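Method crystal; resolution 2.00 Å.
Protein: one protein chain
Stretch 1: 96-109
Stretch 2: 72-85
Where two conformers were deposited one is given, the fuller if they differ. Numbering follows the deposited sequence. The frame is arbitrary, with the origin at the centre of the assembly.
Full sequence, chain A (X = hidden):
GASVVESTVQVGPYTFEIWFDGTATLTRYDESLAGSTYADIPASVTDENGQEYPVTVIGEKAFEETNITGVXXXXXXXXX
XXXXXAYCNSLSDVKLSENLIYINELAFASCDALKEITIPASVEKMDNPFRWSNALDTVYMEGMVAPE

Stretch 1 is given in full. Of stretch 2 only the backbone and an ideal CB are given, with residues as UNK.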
ATOM      1  N   LEU A  96       5.848 -10.091 -20.140  0.50 24.42           N
ATOM      2  CA  LEU A  96       4.921  -9.310 -20.917  0.50 23.78           C
ATOM      3  C   LEU A  96       5.616  -9.039 -22.230  0.50 28.15           C
ATOM      4  O   LEU A  96       6.856  -8.973 -22.296  0.50 29.67           O
ATOM      5  CB  LEU A  96       4.482  -8.027 -20.195  0.50 23.20           C
ATOM      6  CG  LEU A  96       3.888  -8.173 -18.780  0.50 26.73           C
ATOM      7  CD1 LEU A  96       3.547  -6.812 -18.190  0.50 25.61           C
ATOM      8  CD2 LEU A  96       2.634  -9.029 -18.795  0.50 29.08           C
ATOM      9  N   SER A  97       4.839  -8.979 -23.293  0.50 23.30           N
ATOM     10  CA  SER A  97       5.378  -8.817 -24.622  0.50 24.52           C
ATOM     11  C   SER A  97       4.940  -7.509 -25.224  0.50 27.83           C
ATOM     12  O   SER A  97       3.888  -6.971 -24.880  0.50 24.50           O
ATOM     13  CB  SER A  97       4.938  -9.981 -25.512  0.50 27.75           C
ATOM     14  OG  SER A  97       5.447 -11.230 -25.065  0.50 35.71           O
ATOM     15  N   GLU A  98       5.737  -7.015 -26.155  0.50 27.93           N
ATOM     16  CA  GLU A  98       5.418  -5.804 -26.902  0.50 28.12           C
ATOM     17  C   GLU A  98       4.176  -6.070 -27.730  0.50 32.00           C
ATOM     18  O   GLU A  98       4.112  -7.098 -28.404  0.50 33.12           O
ATOM     19  CB  GLU A  98       6.605  -5.362 -27.770  0.50 30.87           C
ATOM     20  CG  GLU A  98       7.784  -4.839 -26.955  0.75 45.19           C
ATOM     21  CD  GLU A  98       7.608  -3.509 -26.243  0.75 56.27           C
ATOM     22  OE1 GLU A  98       8.499  -3.145 -25.431  0.75 28.71           O
ATOM     23  OE2 GLU A  98       6.604  -2.811 -26.534  0.75 31.00           O
ATOM     24  N   ASN A  99       3.165  -5.170 -27.567  0.50 27.64           N
ATOM     25  CA  ASN A  99       1.792  -5.080 -28.101  0.50 26.96           C
ATOM     26  C   ASN A  99       0.762  -4.898 -26.971  0.50 27.49           C
ATOM     27  O   ASN A  99      -0.339  -4.422 -27.247  0.50 25.62           O
ATOM     28  CB  ASN A  99       1.368  -6.247 -28.999  0.50 30.33           C
ATOM     29  CG  ASN A  99       1.986  -6.222 -30.371  0.50 54.10           C
ATOM     30  OD1 ASN A  99       1.860  -5.253 -31.125  0.50 51.67           O
ATOM     31  ND2 ASN A  99       2.662  -7.303 -30.722  0.50 44.65           N
ATOM     32  N   LEU A 100       1.102  -5.263 -25.705  1.00 22.83           N
ATOM     33  CA  LEU A 100       0.204  -5.051 -24.583  1.00 21.78           C
ATOM     34  C   LEU A 100      -0.071  -3.575 -24.455  1.00 25.44           C
ATOM     35  O   LEU A 100       0.884  -2.809 -24.509  1.00 26.47           O
ATOM     36  CB  LEU A 100       0.845  -5.579 -23.306  1.00 21.22           C
ATOM     37  CG  LEU A 100       0.024  -5.495 -22.034  1.00 24.23           C
ATOM     38  CD1 LEU A 100      -1.242  -6.435 -22.105  1.00 23.80           C
ATOM     39  CD2 LEU A 100       0.913  -5.873 -20.831  1.00 25.25           C
ATOM     40  N   ILE A 101      -1.348  -3.177 -24.348  1.00 21.78           N
ATOM     41  CA  ILE A 101      -1.707  -1.759 -24.232  1.00 22.38           C
ATOM     42  C   ILE A 101      -2.235  -1.434 -22.834  1.00 26.96           C
ATOM     43  O   ILE A 101      -1.923  -0.367 -22.300  1.00 28.29           O
ATOM     44  CB  ILE A 101      -2.764  -1.371 -25.315  1.00 26.03           C
ATOM     45  CG1 ILE A 101      -2.322  -1.748 -26.762  1.00 28.10           C
ATOM     46  CG2 ILE A 101      -3.169   0.119 -25.225  1.00 27.89           C
ATOM     47  CD1 ILE A 101      -1.042  -1.022 -27.325  1.00 34.49           C
ATOM     48  N   TYR A 102      -3.084  -2.318 -22.284  1.00 24.14           N
ATOM     49  CA  TYR A 102      -3.768  -2.085 -21.022  1.00 24.29           C
ATOM     50  C   TYR A 102      -3.544  -3.157 -19.985  1.00 25.65           C
ATOM     51  O   TYR A 102      -3.629  -4.338 -20.282  1.00 24.56           O
ATOM     52  CB  TYR A 102      -5.286  -2.018 -21.265  1.00 28.57           C
ATOM     53  CG  TYR A 102      -5.700  -0.967 -22.254  1.00 34.47           C
ATOM     54  CD1 TYR A 102      -5.609   0.385 -21.940  1.00 36.99           C
ATOM     55  CD2 TYR A 102      -6.184  -1.318 -23.513  1.00 36.84           C
ATOM     56  CE1 TYR A 102      -5.975   1.365 -22.859  1.00 39.43           C
ATOM     57  CE2 TYR A 102      -6.596  -0.346 -24.425  1.00 38.85           C
ATOM     58  CZ  TYR A 102      -6.467   0.994 -24.102  1.00 45.65           C
ATOM     59  OH  TYR A 102      -6.825   1.958 -25.018  1.00 49.65           O
ATOM     60  N   ILE A 103      -3.331  -2.736 -18.747  1.00 21.92           N
ATOM     61  CA  ILE A 103      -3.254  -3.613 -17.585  1.00 20.44           C
ATOM     62  C   ILE A 103      -4.357  -3.130 -16.669  1.00 22.14           C
ATOM     63  O   ILE A 103      -4.274  -2.009 -16.142  1.00 22.11           O
ATOM     64  CB  ILE A 103      -1.872  -3.691 -16.899  1.00 22.50           C
ATOM     65  CG1 ILE A 103      -0.752  -3.992 -17.946  1.00 21.47           C
ATOM     66  CG2 ILE A 103      -1.937  -4.791 -15.793  1.00 21.69           C
ATOM     67  CD1 ILE A 103       0.739  -4.038 -17.373  1.00 24.62           C
ATOM     68  N   ASN A 104      -5.433  -3.923 -16.564  1.00 18.86           N
ATOM     69  CA  ASN A 104      -6.616  -3.536 -15.801  1.00 19.46           C
ATOM     70  C   ASN A 104      -6.407  -3.655 -14.324  1.00 23.96           C
ATOM     71  O   ASN A 104      -5.419  -4.209 -13.854  1.00 22.23           O
ATOM     72  CB  ASN A 104      -7.846  -4.325 -16.225  1.00 21.51           C
ATOM     73  CG  ASN A 104      -8.431  -3.767 -17.490  1.00 46.81           C
ATOM     74  OD1 ASN A 104      -9.205  -2.819 -17.474  1.00 54.04           O
ATOM     75  ND2 ASN A 104      -7.996  -4.260 -18.609  1.00 35.20           N
ATOM     76  N   GLU A 105      -7.363  -3.113 -13.582  1.00 23.14           N
ATOM     77  CA  GLU A 105      -7.294  -2.995 -12.147  1.00 23.29           C
ATOM     78  C   GLU A 105      -6.960  -4.323 -11.459  1.00 25.52           C
ATOM     79  O   GLU A 105      -7.540  -5.372 -11.763  1.00 22.65           O
ATOM     80  CB  GLU A 105      -8.591  -2.370 -11.615  1.00 25.96           C
ATOM     81  CG  GLU A 105      -9.505  -3.232 -10.769  1.00 43.65           C
ATOM     82  CD  GLU A 105     -10.796  -2.553 -10.349  1.00 65.26           C
ATOM     83  OE1 GLU A 105     -10.867  -1.303 -10.378  1.00 69.31           O
ATOM     84  OE2 GLU A 105     -11.748  -3.278  -9.995  1.00 47.54           O
ATOM     85  N   LEU A 106      -5.992  -4.263 -10.539  1.00 21.13           N
ATOM     86  CA  LEU A 106      -5.617  -5.366  -9.674  1.00 19.76           C
ATOM     87  C   LEU A 106      -5.199  -6.644 -10.438  1.00 23.51           C
ATOM     88  O   LEU A 106      -5.278  -7.743  -9.878  1.00 22.98           O
ATOM     89  CB  LEU A 106      -6.805  -5.671  -8.732  1.00 20.00           C
ATOM     90  CG  LEU A 106      -7.349  -4.522  -7.885  1.00 24.53           C
ATOM     91  CD1 LEU A 106      -8.659  -4.933  -7.192  1.00 25.66           C
ATOM     92  CD2 LEU A 106      -6.334  -4.121  -6.862  1.00 26.47           C
ATOM     93  N   ALA A 107      -4.741  -6.519 -11.686  1.00 19.13           N
ATOM     94  CA  ALA A 107      -4.361  -7.674 -12.525  1.00 18.99           C
ATOM     95  C   ALA A 107      -3.259  -8.528 -11.873  1.00 22.75           C
ATOM     96  O   ALA A 107      -3.262  -9.741 -12.031  1.00 20.81           O
ATOM     97  CB  ALA A 107      -3.905  -7.198 -13.898  1.00 19.44           C
ATOM     98  N   PHE A 108      -2.352  -7.904 -11.100  1.00 19.93           N
ATOM     99  CA  PHE A 108      -1.293  -8.649 -10.403  1.00 20.15           C
ATOM    100  C   PHE A 108      -1.393  -8.343  -8.911  1.00 24.96           C
ATOM    101  O   PHE A 108      -0.379  -8.151  -8.236  1.00 25.74           O
ATOM    102  CB  PHE A 108       0.106  -8.278 -10.974  1.00 21.32           C
ATOM    103  CG  PHE A 108       0.278  -8.713 -12.408  1.00 21.78           C
ATOM    104  CD1 PHE A 108       0.648 -10.018 -12.715  1.00 23.71           C
ATOM    105  CD2 PHE A 108       0.022  -7.831 -13.454  1.00 22.51           C
ATOM    106  CE1 PHE A 108       0.789 -10.425 -14.044  1.00 24.32           C
ATOM    107  CE2 PHE A 108       0.147  -8.246 -14.787  1.00 25.08           C
ATOM    108  CZ  PHE A 108       0.502  -9.547 -15.069  1.00 23.43           C
ATOM    109  N   ALA A 109      -2.621  -8.273  -8.397  1.00 21.16           N
ATOM    110  CA  ALA A 109      -2.852  -7.916  -6.997  1.00 21.75           C
ATOM    111  C   ALA A 109      -2.572  -9.053  -6.031  1.00 25.39           C
ATOM    112  O   ALA A 109      -2.835 -10.217  -6.339  1.00 23.98           O
ATOM    113  CB  ALA A 109      -4.284  -7.437  -6.804  1.00 22.58           C
ATOM    114  N   UNK A  72       4.160 -16.443 -19.432  1.00 23.18           N
ATOM    115  CA  UNK A  72       4.469 -15.695 -20.641  1.00 22.41           C
ATOM    116  C   UNK A  72       3.133 -15.276 -21.220  1.00 25.58           C
ATOM    117  O   UNK A  72       2.304 -16.131 -21.526  1.00 25.74           O
ATOM    118  CB  UNK A  72       5.294 -16.513 -21.637  1.00 22.41           C
ATOM    119  N   UNK A  73       2.905 -13.973 -21.311  1.00 21.08           N
ATOM    120  CA  UNK A  73       1.731 -13.377 -21.933  1.00 21.50           C
ATOM    121  C   UNK A  73       2.178 -13.092 -23.380  1.00 29.19           C
ATOM    122  O   UNK A  73       3.109 -12.312 -23.565  1.00 29.42           O
ATOM    123  CB  UNK A  73       1.253 -12.122 -21.201  1.00 21.50           C
ATOM    124  N   UNK A  74       1.647 -13.808 -24.390  1.00 27.28           N
ATOM    125  CA  UNK A  74       2.195 -13.680 -25.756  1.00 28.68           C
ATOM    126  C   UNK A  74       1.890 -12.338 -26.401  1.00 30.99           C
ATOM    127  O   UNK A  74       0.972 -11.647 -25.953  1.00 27.92           O
ATOM    128  CB  UNK A  74       1.644 -14.796 -26.646  1.00 28.68           C
ATOM    129  N   UNK A  75       2.666 -12.002 -27.483  1.00 27.39           N
ATOM    130  CA  UNK A  75       2.598 -10.736 -28.225  0.50 27.12           C
ATOM    131  C   UNK A  75       1.229 -10.491 -28.886  1.00 30.36           C
ATOM    132  O   UNK A  75       0.987  -9.410 -29.437  1.00 30.91           O
ATOM    133  CB  UNK A  75       3.689 -10.715 -29.297  0.50 27.12           C
ATOM    134  N   UNK A  76       0.329 -11.472 -28.835  1.00 26.11           N
ATOM    135  CA  UNK A  76      -1.017 -11.311 -29.395  1.00 26.01           C
ATOM    136  C   UNK A  76      -1.936 -10.530 -28.394  1.00 26.25           C
ATOM    137  O   UNK A  76      -2.945  -9.958 -28.792  1.00 25.35           O
ATOM    138  CB  UNK A  76      -1.614 -12.682 -29.717  1.00 26.01           C
ATOM    139  N   UNK A  77      -1.578 -10.510 -27.106  1.00 21.65           N
ATOM    140  CA  UNK A  77      -2.416  -9.912 -26.045  1.00 20.40           C
ATOM    141  C   UNK A  77      -2.331  -8.382 -26.031  1.00 25.84           C
ATOM    142  O   UNK A  77      -1.238  -7.801 -25.964  1.00 25.38           O
ATOM    143  CB  UNK A  77      -1.998 -10.457 -24.678  1.00 20.40           C
ATOM    144  N   UNK A  78      -3.512  -7.745 -26.053  1.00 22.70           N
ATOM    145  CA  UNK A  78      -3.684  -6.285 -26.030  1.00 24.23           C
ATOM    146  C   UNK A  78      -4.045  -5.824 -24.611  1.00 24.89           C
ATOM    147  O   UNK A  78      -3.663  -4.732 -24.200  1.00 23.21           O
ATOM    148  CB  UNK A  78      -4.764  -5.852 -27.023  1.00 24.23           C
ATOM    149  N   UNK A  79      -4.793  -6.653 -23.868  1.00 21.68           N
ATOM    150  CA  UNK A  79      -5.216  -6.256 -22.528  1.00 20.74           C
ATOM    151  C   UNK A  79      -5.231  -7.422 -21.554  1.00 22.44           C
ATOM    152  O   UNK A  79      -5.529  -8.562 -21.911  1.00 20.58           O
ATOM    153  CB  UNK A  79      -6.606  -5.618 -22.585  1.00 20.74           C
ATOM    154  N   UNK A  80      -4.902  -7.112 -20.300  1.00 18.98           N
ATOM    155  CA  UNK A  80      -4.938  -8.068 -19.187  1.00 18.10           C
ATOM    156  C   UNK A  80      -6.054  -7.577 -18.300  1.00 22.96           C
ATOM    157  O   UNK A  80      -6.024  -6.421 -17.870  1.00 22.95           O
ATOM    158  CB  UNK A  80      -3.607  -8.167 -18.439  1.00 18.10           C
ATOM    159  N   UNK A  81      -7.042  -8.446 -18.079  1.00 19.69           N
ATOM    160  CA  UNK A  81      -8.258  -8.129 -17.355  1.00 19.70           C
ATOM    161  C   UNK A  81      -8.094  -7.948 -15.861  1.00 21.47           C
ATOM    162  O   UNK A  81      -7.045  -8.241 -15.281  1.00 18.68           O
ATOM    163  CB  UNK A  81      -9.290  -9.231 -17.606  1.00 19.70           C
ATOM    164  N   UNK A  82      -9.169  -7.494 -15.245  1.00 18.08           N
ATOM    165  CA  UNK A  82      -9.257  -7.236 -13.815  1.00 18.98           C
ATOM    166  C   UNK A  82      -8.950  -8.508 -13.008  1.00 22.67           C
ATOM    167  O   UNK A  82      -9.500  -9.561 -13.309  1.00 21.88           O
ATOM    168  CB  UNK A  82     -10.646  -6.702 -13.460  1.00 18.98           C
ATOM    169  N   UNK A  83      -8.051  -8.426 -12.011  1.00 19.79           N
ATOM    170  CA  UNK A  83      -7.693  -9.573 -11.160  1.00 19.37           C
ATOM    171  C   UNK A  83      -7.250 -10.810 -11.970  1.00 22.66           C
ATOM    172  O   UNK A  83      -7.341 -11.903 -11.451  1.00 23.07           O
ATOM    173  CB  UNK A  83      -8.885  -9.945 -10.276  1.00 19.37           C
ATOM    174  N   UNK A  84      -6.756 -10.650 -13.205  1.00 19.24           N
ATOM    175  CA  UNK A  84      -6.393 -11.802 -14.056  1.00 19.63           C
ATOM    176  C   UNK A  84      -5.410 -12.743 -13.370  1.00 23.82           C
ATOM    177  O   UNK A  84      -5.574 -13.952 -13.449  1.00 22.96           O
ATOM    178  CB  UNK A  84      -5.790 -11.314 -15.374  1.00 19.63           C
ATOM    179  N   UNK A  85      -4.397 -12.191 -12.676  1.00 20.90           N
ATOM    180  CA  UNK A  85      -3.398 -13.008 -11.981  1.00 21.06           C
ATOM    181  C   UNK A  85      -3.389 -12.738 -10.476  1.00 25.17           C
ATOM    182  O   UNK A  85      -2.368 -12.952  -9.819  1.00 26.45           O
ATOM    183  CB  UNK A  85      -2.007 -12.745 -12.562  1.00 21.06           C
TER

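Position 72 has no atom of stretch 1 within 5.5 Å of its ideal CB, so the contact asks little of it; it is Thr72.

At 73 the CB points toward stretch 1 and lies 4.2 Å from Leu96 CD2, which calls for a modest aliphatic side chain. Val73 fits, its CG2 3.9 Å from Leu96 CD2, while its backbone O accepts a hydrogen bond from Ser97 OG at 3.0 Å.

Position 74 points away, and its phi of -70° is one a proline ring can hold; it is also the first residue of a type I turn ending at 77. It is Pro74.

The CB at 75 sits sideways, 3.7 Å from Glu98 O and 3.8 Å from Asn99 ND2, so a small or polar residue is reasonable. Asp75 takes chi1 p and its end leads away; its O receives a weak hydrogen bond from Asn99 ND2 at 3.0 Å.

Position 76 points away, inside the turn, where small polar residues would serve; it is Ser76.

At 77 the ideal CB is 4.8 Å from Leu100 CD1, room for an aliphatic branch. Val77 brings CG1 to 4.0 Å from Leu100 CD1, and its O meets Leu100 CA at 3.4 Å in a CA-H...O contact.

Position 78 points away, yet the ideal CB is 4.8 Å from Ile101 CG1, so a branched or long apolar chain could reach back. In Ile78, CG2 packs 3.8 Å from Ile101 CG1. The backbone O accepts from both Ile101 N (2.8 Å) and Tyr102 N (3.1 Å).

At 79, paired in parallel with Tyr102, the CB shares that residue's sheet face, 4.0 Å from Tyr102 O. Small or beta-branched residues would suit. Ser79 sets its CB at the edge of the Tyr102 ring.

Position 80 turns to the face of Ile103, with Ala107 CB 4.7 Å from the ideal CB and the apolar ends of Leu96, Leu100 and Phe108 beyond: a site for isoleucine, leucine or valine. Ile80 fills it, CD1 3.8 Å from Leu96 CD2, CG1 3.8 Å from Leu100 CD1, CG2 3.7 Å from Ala107 CB. Its N donates to Tyr102 O (3.1 Å), and its O accepts from Asn104 N (2.9 Å) and Asn104 ND2 (3.0 Å).

At 81 a type II turn begins and the ideal CB points away; small residues suit, and it is Gly81.

Position 82 lies sideways, near the acidic Glu105, which favours a long basic chain. Arg82 extends, and NE forms a salt bridge with Glu105 OE2 at 2.7 Å.

Position 83 has positive phi (54°), easiest for glycine or asparagine, but Leu106 offers apolar surface. Leu83 lays CD2 3.6 Å from Leu106 CB; its N donates to Glu105 O at 3.1 Å.

Position 84 is sideways, its CB 4.5 Å from Ala107 O; Ala84 suffices.

At 85 the CB faces stretch 1, 3.8 Å from Phe108 CD1, inviting an aromatic or large aliphatic. Phe85 lies nearly parallel to the Phe108 ring but slid apart; its N donates to Ala107 O at 2.8 Å.

Stretch 2, residues 72-85: TVPDSVISIGRLAF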
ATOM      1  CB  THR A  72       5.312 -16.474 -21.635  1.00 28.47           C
ATOM      2  OG1 THR A  72       6.585 -16.701 -21.052  1.00 31.04           O
ATOM      3  CG2 THR A  72       5.511 -15.710 -22.938  1.00 31.92           C
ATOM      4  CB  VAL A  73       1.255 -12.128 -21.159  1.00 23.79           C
ATOM      5  CG1 VAL A  73       0.041 -11.505 -21.836  1.00 23.40           C
ATOM      6  CG2 VAL A  73       0.949 -12.473 -19.702  1.00 23.10           C
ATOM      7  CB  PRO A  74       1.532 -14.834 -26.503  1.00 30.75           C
ATOM      8  CG  PRO A  74       0.223 -14.993 -25.806  1.00 32.70           C
ATOM      9  CD  PRO A  74       0.560 -14.801 -24.347  1.00 28.36           C
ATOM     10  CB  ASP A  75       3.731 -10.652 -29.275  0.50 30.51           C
ATOM     11  CG  ASP A  75       3.759 -11.745 -30.340  0.50 40.74           C
ATOM     12  OD1 ASP A  75       2.695 -12.359 -30.597  0.50 39.90           O
ATOM     13  OD2 ASP A  75       4.842 -11.968 -30.936  0.50 49.34           O
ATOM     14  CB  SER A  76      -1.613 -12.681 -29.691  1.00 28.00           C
ATOM     15  OG  SER A  76      -1.658 -13.429 -28.485  1.00 30.01           O
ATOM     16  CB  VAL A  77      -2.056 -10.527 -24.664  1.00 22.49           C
ATOM     17  CG1 VAL A  77      -2.790  -9.831 -23.513  1.00 21.30           C
ATOM     18  CG2 VAL A  77      -2.348 -12.032 -24.644  1.00 22.13           C
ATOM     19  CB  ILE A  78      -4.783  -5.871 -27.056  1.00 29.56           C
ATOM     20  CG1 ILE A  78      -4.452  -6.341 -28.491  1.00 32.35           C
ATOM     21  CG2 ILE A  78      -5.114  -4.361 -27.018  1.00 31.57           C
ATOM     22  CD1 ILE A  78      -3.086  -5.995 -29.020  1.00 44.87           C
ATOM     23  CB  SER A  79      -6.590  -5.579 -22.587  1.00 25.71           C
ATOM     24  OG  SER A  79      -7.681  -6.479 -22.600  1.00 42.66           O
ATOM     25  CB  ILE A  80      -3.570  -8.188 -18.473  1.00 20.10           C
ATOM     26  CG1 ILE A  80      -2.534  -8.831 -19.435  1.00 19.89           C
ATOM     27  CG2 ILE A  80      -3.700  -9.011 -17.172  1.00 19.16           C
ATOM     28  CD1 ILE A  80      -1.104  -8.722 -18.960  1.00 21.96           C
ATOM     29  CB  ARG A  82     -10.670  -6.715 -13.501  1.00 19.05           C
ATOM     30  CG  ARG A  82     -10.945  -6.532 -12.017  1.00 22.87           C
ATOM     31  CD  ARG A  82     -12.342  -5.977 -11.780  1.00 25.62           C
ATOM     32  NE  ARG A  82     -12.583  -5.856 -10.337  1.00 25.39           N
ATOM     33  CZ  ARG A  82     -13.197  -6.781  -9.607  1.00 39.72           C
ATOM     34  NH1 ARG A  82     -13.673  -7.882 -10.178  1.00 24.38           N
ATOM     35  NH2 ARG A  82     -13.355  -6.605  -8.301  1.00 28.69           N
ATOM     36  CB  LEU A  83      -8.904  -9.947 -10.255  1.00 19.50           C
ATOM     37  CG  LEU A  83      -9.300  -8.927  -9.209  1.00 23.71           C
ATOM     38  CD1 LEU A  83     -10.672  -9.227  -8.626  1.00 24.45           C
ATOM     39  CD2 LEU A  83      -8.301  -8.916  -8.065  1.00 23.83           C
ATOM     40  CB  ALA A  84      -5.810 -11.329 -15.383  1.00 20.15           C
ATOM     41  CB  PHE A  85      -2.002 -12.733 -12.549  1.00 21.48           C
ATOM     42  CG  PHE A  85      -1.867 -13.099 -13.999  1.00 21.68           C
ATOM     43  CD1 PHE A  85      -1.542 -14.395 -14.375  1.00 23.67           C
ATOM     44  CD2 PHE A  85      -2.067 -12.147 -14.993  1.00 21.21           C
ATOM     45  CE1 PHE A  85      -1.412 -14.730 -15.718  1.00 23.23           C
ATOM     46  CE2 PHE A  85      -1.921 -12.481 -16.336  1.00 23.17           C
ATOM     47  CZ  PHE A  85      -1.632 -13.780 -16.692  1.00 21.93           C
TER
HETATM   48  O   HOH W   1     -12.749  -3.812  -7.720  1.00 40.00           O
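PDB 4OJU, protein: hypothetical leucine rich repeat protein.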